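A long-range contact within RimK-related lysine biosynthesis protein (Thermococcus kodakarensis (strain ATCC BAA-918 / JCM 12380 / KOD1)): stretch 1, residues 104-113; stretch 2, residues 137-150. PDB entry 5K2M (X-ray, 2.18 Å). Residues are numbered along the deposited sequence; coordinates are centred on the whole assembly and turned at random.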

ATOM      1  N   SER A 104      26.010  26.921  24.954  1.00 40.53           N
ATOM      2  CA  SER A 104      24.969  27.903  25.179  1.00 40.50           C
ATOM      3  C   SER A 104      25.587  29.226  25.648  1.00 41.48           C
ATOM      4  O   SER A 104      26.756  29.275  26.077  1.00 40.09           O
ATOM      5  CB  SER A 104      23.965  27.400  26.215  1.00 40.46           C
ATOM      6  OG  SER A 104      24.537  27.391  27.510  1.00 40.32           O
ATOM      7  N   GLU A 105      24.784  30.279  25.569  1.00 41.96           N
ATOM      8  CA  GLU A 105      25.160  31.611  26.042  1.00 47.22           C
ATOM      9  C   GLU A 105      25.600  31.573  27.504  1.00 46.28           C
ATOM     10  O   GLU A 105      26.617  32.165  27.867  1.00 45.85           O
ATOM     11  CB  GLU A 105      23.992  32.597  25.857  1.00 53.36           C
ATOM     12  CG  GLU A 105      24.224  33.980  26.470  1.00 62.39           C
ATOM     13  CD  GLU A 105      23.079  34.965  26.246  1.00 68.33           C
ATOM     14  OE1 GLU A 105      22.045  34.566  25.659  1.00 71.09           O
ATOM     15  OE2 GLU A 105      23.219  36.144  26.672  1.00 73.14           O
ATOM     16  N   GLY A 106      24.839  30.866  28.330  1.00 45.34           N
ATOM     17  CA  GLY A 106      25.127  30.760  29.755  1.00 45.98           C
ATOM     18  C   GLY A 106      26.400  29.991  30.044  1.00 45.56           C
ATOM     19  O   GLY A 106      27.124  30.297  30.995  1.00 46.79           O
ATOM     20  N   GLY A 107      26.683  28.984  29.226  1.00 44.11           N
ATOM     21  CA  GLY A 107      27.961  28.280  29.315  1.00 41.23           C
ATOM     22  C   GLY A 107      29.139  29.142  28.885  1.00 39.86           C
ATOM     23  O   GLY A 107      30.207  29.079  29.496  1.00 40.48           O
ATOM     24  N   ALA A 108      28.946  29.935  27.829  1.00 38.05           N
ATOM     25  CA  ALA A 108      30.002  30.777  27.272  1.00 36.86           C
ATOM     26  C   ALA A 108      30.488  31.837  28.245  1.00 38.44           C
ATOM     27  O   ALA A 108      31.668  32.190  28.249  1.00 37.47           O
ATOM     28  CB  ALA A 108      29.523  31.428  25.994  1.00 37.13           C
ATOM     29  N   LEU A 109      29.576  32.339  29.072  1.00 39.40           N
ATOM     30  CA  LEU A 109      29.912  33.269  30.155  1.00 41.88           C
ATOM     31  C   LEU A 109      31.009  32.758  31.087  1.00 41.43           C
ATOM     32  O   LEU A 109      31.714  33.541  31.710  1.00 43.19           O
ATOM     33  CB  LEU A 109      28.657  33.561  30.991  1.00 42.11           C
ATOM     34  CG  LEU A 109      27.821  34.818  30.723  1.00 43.98           C
ATOM     35  CD1 LEU A 109      28.329  35.700  29.597  1.00 42.97           C
ATOM     36  CD2 LEU A 109      26.353  34.471  30.530  1.00 45.18           C
ATOM     37  N   ARG A 110      31.133  31.444  31.190  1.00 42.64           N
ATOM     38  CA  ARG A 110      32.146  30.817  32.032  1.00 44.57           C
ATOM     39  C   ARG A 110      33.494  30.605  31.356  1.00 41.22           C
ATOM     40  O   ARG A 110      34.445  30.206  32.013  1.00 41.92           O
ATOM     41  CB  ARG A 110      31.613  29.480  32.536  1.00 48.05           C
ATOM     42  CG  ARG A 110      30.332  29.655  33.320  1.00 52.43           C
ATOM     43  CD  ARG A 110      30.266  28.674  34.459  1.00 59.36           C
ATOM     44  NE  ARG A 110      30.138  27.301  33.974  1.00 63.01           N
ATOM     45  CZ  ARG A 110      28.999  26.742  33.582  1.00 63.92           C
ATOM     46  NH1 ARG A 110      27.854  27.427  33.581  1.00 63.43           N
ATOM     47  NH2 ARG A 110      29.012  25.487  33.168  1.00 67.36           N
ATOM     48  N   VAL A 111      33.583  30.876  30.059  1.00 40.12           N
ATOM     49  CA  VAL A 111      34.817  30.648  29.311  1.00 40.04           C
ATOM     50  C   VAL A 111      36.014  31.472  29.856  1.00 41.11           C
ATOM     51  O   VAL A 111      37.111  30.953  29.934  1.00 40.76           O
ATOM     52  CB  VAL A 111      34.580  30.869  27.806  1.00 38.81           C
ATOM     53  CG1 VAL A 111      35.883  30.982  27.049  1.00 40.39           C
ATOM     54  CG2 VAL A 111      33.748  29.725  27.259  1.00 39.00           C
ATOM     55  N   PRO A 112      35.796  32.742  30.262  1.00 42.18           N
ATOM     56  CA  PRO A 112      36.895  33.536  30.852  1.00 42.56           C
ATOM     57  C   PRO A 112      37.475  32.975  32.157  1.00 41.42           C
ATOM     58  O   PRO A 112      38.618  33.275  32.491  1.00 39.93           O
ATOM     59  CB  PRO A 112      36.252  34.895  31.097  1.00 43.39           C
ATOM     60  CG  PRO A 112      35.148  34.956  30.103  1.00 43.80           C
ATOM     61  CD  PRO A 112      34.595  33.567  30.050  1.00 41.94           C
ATOM     62  N   ASP A 113      36.694  32.161  32.863  1.00 41.57           N
ATOM     63  CA  ASP A 113      37.166  31.435  34.043  1.00 43.48           C
ATOM     64  C   ASP A 113      38.450  30.621  33.742  1.00 43.55           C
ATOM     65  O   ASP A 113      39.347  30.544  34.579  1.00 43.49           O
ATOM     66  CB  ASP A 113      36.064  30.486  34.577  1.00 44.30           C
ATOM     67  CG  ASP A 113      34.702  31.189  34.826  1.00 45.43           C
ATOM     68  OD1 ASP A 113      34.597  32.421  34.627  1.00 45.26           O
ATOM     69  OD2 ASP A 113      33.730  30.496  35.231  1.00 44.86           O
ATOM     70  N   ASP A 137      36.635  42.221  28.028  1.00 42.74           N
ATOM     71  CA  ASP A 137      35.951  42.180  29.305  1.00 42.85           C
ATOM     72  C   ASP A 137      34.571  41.558  29.213  1.00 42.05           C
ATOM     73  O   ASP A 137      34.129  41.161  28.139  1.00 39.57           O
ATOM     74  CB  ASP A 137      35.886  43.590  29.930  1.00 45.58           C
ATOM     75  CG  ASP A 137      35.167  44.600  29.048  1.00 46.43           C
ATOM     76  OD1 ASP A 137      34.200  44.228  28.347  1.00 45.57           O
ATOM     77  OD2 ASP A 137      35.568  45.787  29.085  1.00 49.11           O
ATOM     78  N   ARG A 138      33.916  41.467  30.367  1.00 42.55           N
ATOM     79  CA  ARG A 138      32.615  40.840  30.508  1.00 42.19           C
ATOM     80  C   ARG A 138      31.560  41.525  29.628  1.00 41.06           C
ATOM     81  O   ARG A 138      30.760  40.851  28.982  1.00 43.07           O
ATOM     82  CB  ARG A 138      32.226  40.855  31.994  1.00 43.11           C
ATOM     83  CG  ARG A 138      30.814  40.399  32.325  1.00 44.68           C
ATOM     84  CD  ARG A 138      30.548  38.950  31.954  1.00 44.92           C
ATOM     85  NE  ARG A 138      29.191  38.589  32.360  1.00 45.76           N
ATOM     86  CZ  ARG A 138      28.857  37.667  33.258  1.00 45.31           C
ATOM     87  NH1 ARG A 138      29.762  36.919  33.862  1.00 46.60           N
ATOM     88  NH2 ARG A 138      27.581  37.479  33.533  1.00 47.37           N
ATOM     89  N   ASP A 139      31.573  42.852  29.580  1.00 40.36           N
ATOM     90  CA  ASP A 139      30.582  43.602  28.798  1.00 40.30           C
ATOM     91  C   ASP A 139      30.683  43.261  27.310  1.00 39.35           C
ATOM     92  O   ASP A 139      29.673  43.125  26.638  1.00 39.10           O
ATOM     93  CB  ASP A 139      30.738  45.114  29.020  1.00 40.71           C
ATOM     94  CG  ASP A 139      30.231  45.559  30.387  1.00 41.15           C
ATOM     95  OD1 ASP A 139      29.260  44.984  30.887  1.00 43.79           O
ATOM     96  OD2 ASP A 139      30.797  46.483  30.974  1.00 42.59           O
ATOM     97  N   SER A 140      31.906  43.104  26.818  1.00 39.41           N
ATOM     98  CA  SER A 140      32.139  42.709  25.438  1.00 41.28           C
ATOM     99  C   SER A 140      31.711  41.274  25.177  1.00 39.47           C
ATOM    100  O   SER A 140      31.164  40.976  24.116  1.00 38.85           O
ATOM    101  CB  SER A 140      33.612  42.881  25.070  1.00 43.44           C
ATOM    102  OG  SER A 140      34.076  44.172  25.440  1.00 49.64           O
ATOM    103  N   LEU A 141      31.965  40.386  26.138  1.00 39.61           N
ATOM    104  CA  LEU A 141      31.542  38.992  26.006  1.00 39.68           C
ATOM    105  C   LEU A 141      30.032  38.938  25.863  1.00 37.31           C
ATOM    106  O   LEU A 141      29.521  38.253  25.001  1.00 35.93           O
ATOM    107  CB  LEU A 141      31.945  38.174  27.230  1.00 40.85           C
ATOM    108  CG  LEU A 141      32.437  36.731  27.068  1.00 43.00           C
ATOM    109  CD1 LEU A 141      31.906  35.879  28.215  1.00 43.27           C
ATOM    110  CD2 LEU A 141      32.155  36.079  25.725  1.00 41.04           C
ATOM    111  N   GLU A 142      29.336  39.662  26.738  1.00 36.90           N
ATOM    112  CA  GLU A 142      27.884  39.743  26.706  1.00 37.73           C
ATOM    113  C   GLU A 142      27.359  40.264  25.371  1.00 37.42           C
ATOM    114  O   GLU A 142      26.433  39.695  24.800  1.00 38.12           O
ATOM    115  CB  GLU A 142      27.379  40.629  27.852  1.00 38.06           C
ATOM    116  CG  GLU A 142      27.392  39.881  29.168  1.00 39.09           C
ATOM    117  CD  GLU A 142      26.902  40.690  30.349  1.00 39.76           C
ATOM    118  OE1 GLU A 142      27.247  40.282  31.474  1.00 41.67           O
ATOM    119  OE2 GLU A 142      26.172  41.688  30.173  1.00 38.65           O
ATOM    120  N   ALA A 143      27.964  41.332  24.867  1.00 37.91           N
ATOM    121  CA  ALA A 143      27.554  41.905  23.585  1.00 38.58           C
ATOM    122  C   ALA A 143      27.686  40.874  22.461  1.00 39.61           C
ATOM    123  O   ALA A 143      26.742  40.657  21.713  1.00 40.49           O
ATOM    124  CB  ALA A 143      28.379  43.140  23.276  1.00 40.23           C
ATOM    125  N   VAL A 144      28.837  40.209  22.375  1.00 39.61           N
ATOM    126  CA  VAL A 144      29.055  39.180  21.360  1.00 39.08           C
ATOM    127  C   VAL A 144      28.020  38.060  21.474  1.00 39.99           C
ATOM    128  O   VAL A 144      27.406  37.671  20.479  1.00 37.27           O
ATOM    129  CB  VAL A 144      30.483  38.601  21.438  1.00 40.49           C
ATOM    130  CG1 VAL A 144      30.639  37.366  20.544  1.00 41.83           C
ATOM    131  CG2 VAL A 144      31.487  39.666  21.031  1.00 41.95           C
ATOM    132  N   LEU A 145      27.818  37.548  22.682  1.00 40.18           N
ATOM    133  CA  LEU A 145      26.865  36.454  22.882  1.00 41.23           C
ATOM    134  C   LEU A 145      25.413  36.878  22.610  1.00 41.97           C
ATOM    135  O   LEU A 145      24.625  36.084  22.083  1.00 39.42           O
ATOM    136  CB  LEU A 145      26.990  35.878  24.287  1.00 41.32           C
ATOM    137  CG  LEU A 145      28.340  35.233  24.616  1.00 41.14           C
ATOM    138  CD1 LEU A 145      28.374  34.897  26.094  1.00 40.60           C
ATOM    139  CD2 LEU A 145      28.571  33.988  23.771  1.00 41.22           C
ATOM    140  N   GLU A 146      25.066  38.118  22.954  1.00 44.29           N
ATOM    141  CA  GLU A 146      23.739  38.675  22.609  1.00 47.99           C
ATOM    142  C   GLU A 146      23.526  38.653  21.104  1.00 47.10           C
ATOM    143  O   GLU A 146      22.467  38.269  20.619  1.00 47.40           O
ATOM    144  CB  GLU A 146      23.568  40.127  23.106  1.00 53.10           C
ATOM    145  CG  GLU A 146      22.757  40.292  24.384  1.00 58.82           C
ATOM    146  CD  GLU A 146      21.293  39.882  24.231  1.00 61.45           C
ATOM    147  OE1 GLU A 146      20.513  40.584  23.532  1.00 58.00           O
ATOM    148  OE2 GLU A 146      20.932  38.843  24.826  1.00 66.45           O
ATOM    149  N   HIS A 147      24.531  39.079  20.356  1.00 45.42           N
ATOM    150  CA  HIS A 147      24.395  39.101  18.897  1.00 46.59           C
ATOM    151  C   HIS A 147      24.362  37.707  18.284  1.00 45.73           C
ATOM    152  O   HIS A 147      23.527  37.442  17.428  1.00 46.35           O
ATOM    153  CB  HIS A 147      25.461  39.990  18.258  1.00 43.17           C
ATOM    154  CG  HIS A 147      25.258  41.438  18.557  1.00 44.13           C
ATOM    155  ND1 HIS A 147      24.827  42.344  17.611  1.00 44.60           N
ATOM    156  CD2 HIS A 147      25.358  42.128  19.716  1.00 44.18           C
ATOM    157  CE1 HIS A 147      24.702  43.532  18.171  1.00 43.99           C
ATOM    158  NE2 HIS A 147      25.015  43.428  19.446  1.00 46.05           N
ATOM    159  N   ARG A 148      25.234  36.809  18.736  1.00 47.84           N
ATOM    160  CA  ARG A 148      25.218  35.428  18.248  1.00 48.84           C
ATOM    161  C   ARG A 148      23.859  34.762  18.481  1.00 50.98           C
ATOM    162  O   ARG A 148      23.348  34.054  17.618  1.00 53.80           O
ATOM    163  CB  ARG A 148      26.303  34.606  18.928  1.00 50.41           C
ATOM    164  CG  ARG A 148      27.711  34.991  18.530  1.00 50.55           C
ATOM    165  CD  ARG A 148      28.038  34.592  17.108  1.00 50.63           C
ATOM    166  NE  ARG A 148      29.480  34.436  17.004  1.00 55.33           N
ATOM    167  CZ  ARG A 148      30.145  33.350  17.406  1.00 55.94           C
ATOM    168  NH1 ARG A 148      31.467  33.339  17.306  1.00 55.21           N
ATOM    169  NH2 ARG A 148      29.502  32.274  17.892  1.00 52.50           N
ATOM    170  N   LYS A 149      23.298  35.000  19.658  1.00 53.94           N
ATOM    171  CA  LYS A 149      21.985  34.500  20.052  1.00 58.42           C
ATOM    172  C   LYS A 149      20.910  34.811  19.008  1.00 59.18           C
ATOM    173  O   LYS A 149      20.155  33.922  18.615  1.00 58.66           O
ATOM    174  CB  LYS A 149      21.615  35.123  21.404  1.00 64.14           C
ATOM    175  CG  LYS A 149      20.204  34.880  21.929  1.00 70.60           C
ATOM    176  CD  LYS A 149      19.859  35.924  22.992  1.00 74.37           C
ATOM    177  CE  LYS A 149      18.850  35.422  24.014  1.00 78.10           C
ATOM    178  NZ  LYS A 149      17.522  35.137  23.405  1.00 80.12           N
ATOM    179  N   TRP A 150      20.852  36.063  18.553  1.00 56.05           N
ATOM    180  CA  TRP A 150      19.806  36.490  17.623  1.00 56.11           C
ATOM    181  C   TRP A 150      20.132  36.264  16.157  1.00 53.24           C
ATOM    182  O   TRP A 150      19.330  36.597  15.297  1.00 50.85           O
ATOM    183  CB  TRP A 150      19.427  37.960  17.856  1.00 60.57           C
ATOM    184  CG  TRP A 150      18.651  38.160  19.113  1.00 68.13           C
ATOM    185  CD1 TRP A 150      18.992  38.956  20.164  1.00 71.53           C
ATOM    186  CD2 TRP A 150      17.411  37.526  19.474  1.00 74.66           C
ATOM    187  NE1 TRP A 150      18.037  38.875  21.151  1.00 77.08           N
ATOM    188  CE2 TRP A 150      17.056  38.003  20.755  1.00 78.14           C
ATOM    189  CE3 TRP A 150      16.563  36.607  18.834  1.00 75.40           C
ATOM    190  CZ2 TRP A 150      15.883  37.597  21.414  1.00 79.19           C
ATOM    191  CZ3 TRP A 150      15.400  36.196  19.492  1.00 78.72           C
ATOM    192  CH2 TRP A 150      15.074  36.695  20.771  1.00 79.59           C
TER
HETATM  193  O   HOH W   1      32.038  35.588  33.160  1.00 56.47           O

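How do the two backbones meet? A short helix beginning at E105 and a type I turn from A108 to V111 lie against the longer helix that begins at R138. The CA atoms of E105 and L145 are 6.0 Å apart, those of L109 and L141 7.3 Å, so the first stretch ascends as the second descends. Each helix start is capped: G107 N donates to S104 OG (3.2 Å) and S140 N to D137 OD1 (3.0 Å).

What holds the stretches together, with no direct hydrogen bond between them? Apolar packing does. A108 CB lies 3.5 Å from L145 CD2, and L109 CD1 sits 3.6 Å from L145 CD1 and 3.8 Å from L141 CD1. P112 CG extends the patch, 3.9 Å from L141 CD1.

How does R138 take part? Its NE forms a salt bridge with E142 OE1 (2.7 Å) within its own helix, while L109 CG covers one guanidinium face, 3.9 Å from R138 NH2. A water links the stretches, donating to L109 O (2.5 Å) and accepting a weak bond from R138 NH1 (2.7 Å).

Is the charge at E105 paired across the contact? No salt bridge forms: E105 OE1 approaches the carbon K149 CE at 3.7 Å, and E105 OE2 lies 4.0 Å from the like-charged E146 OE2.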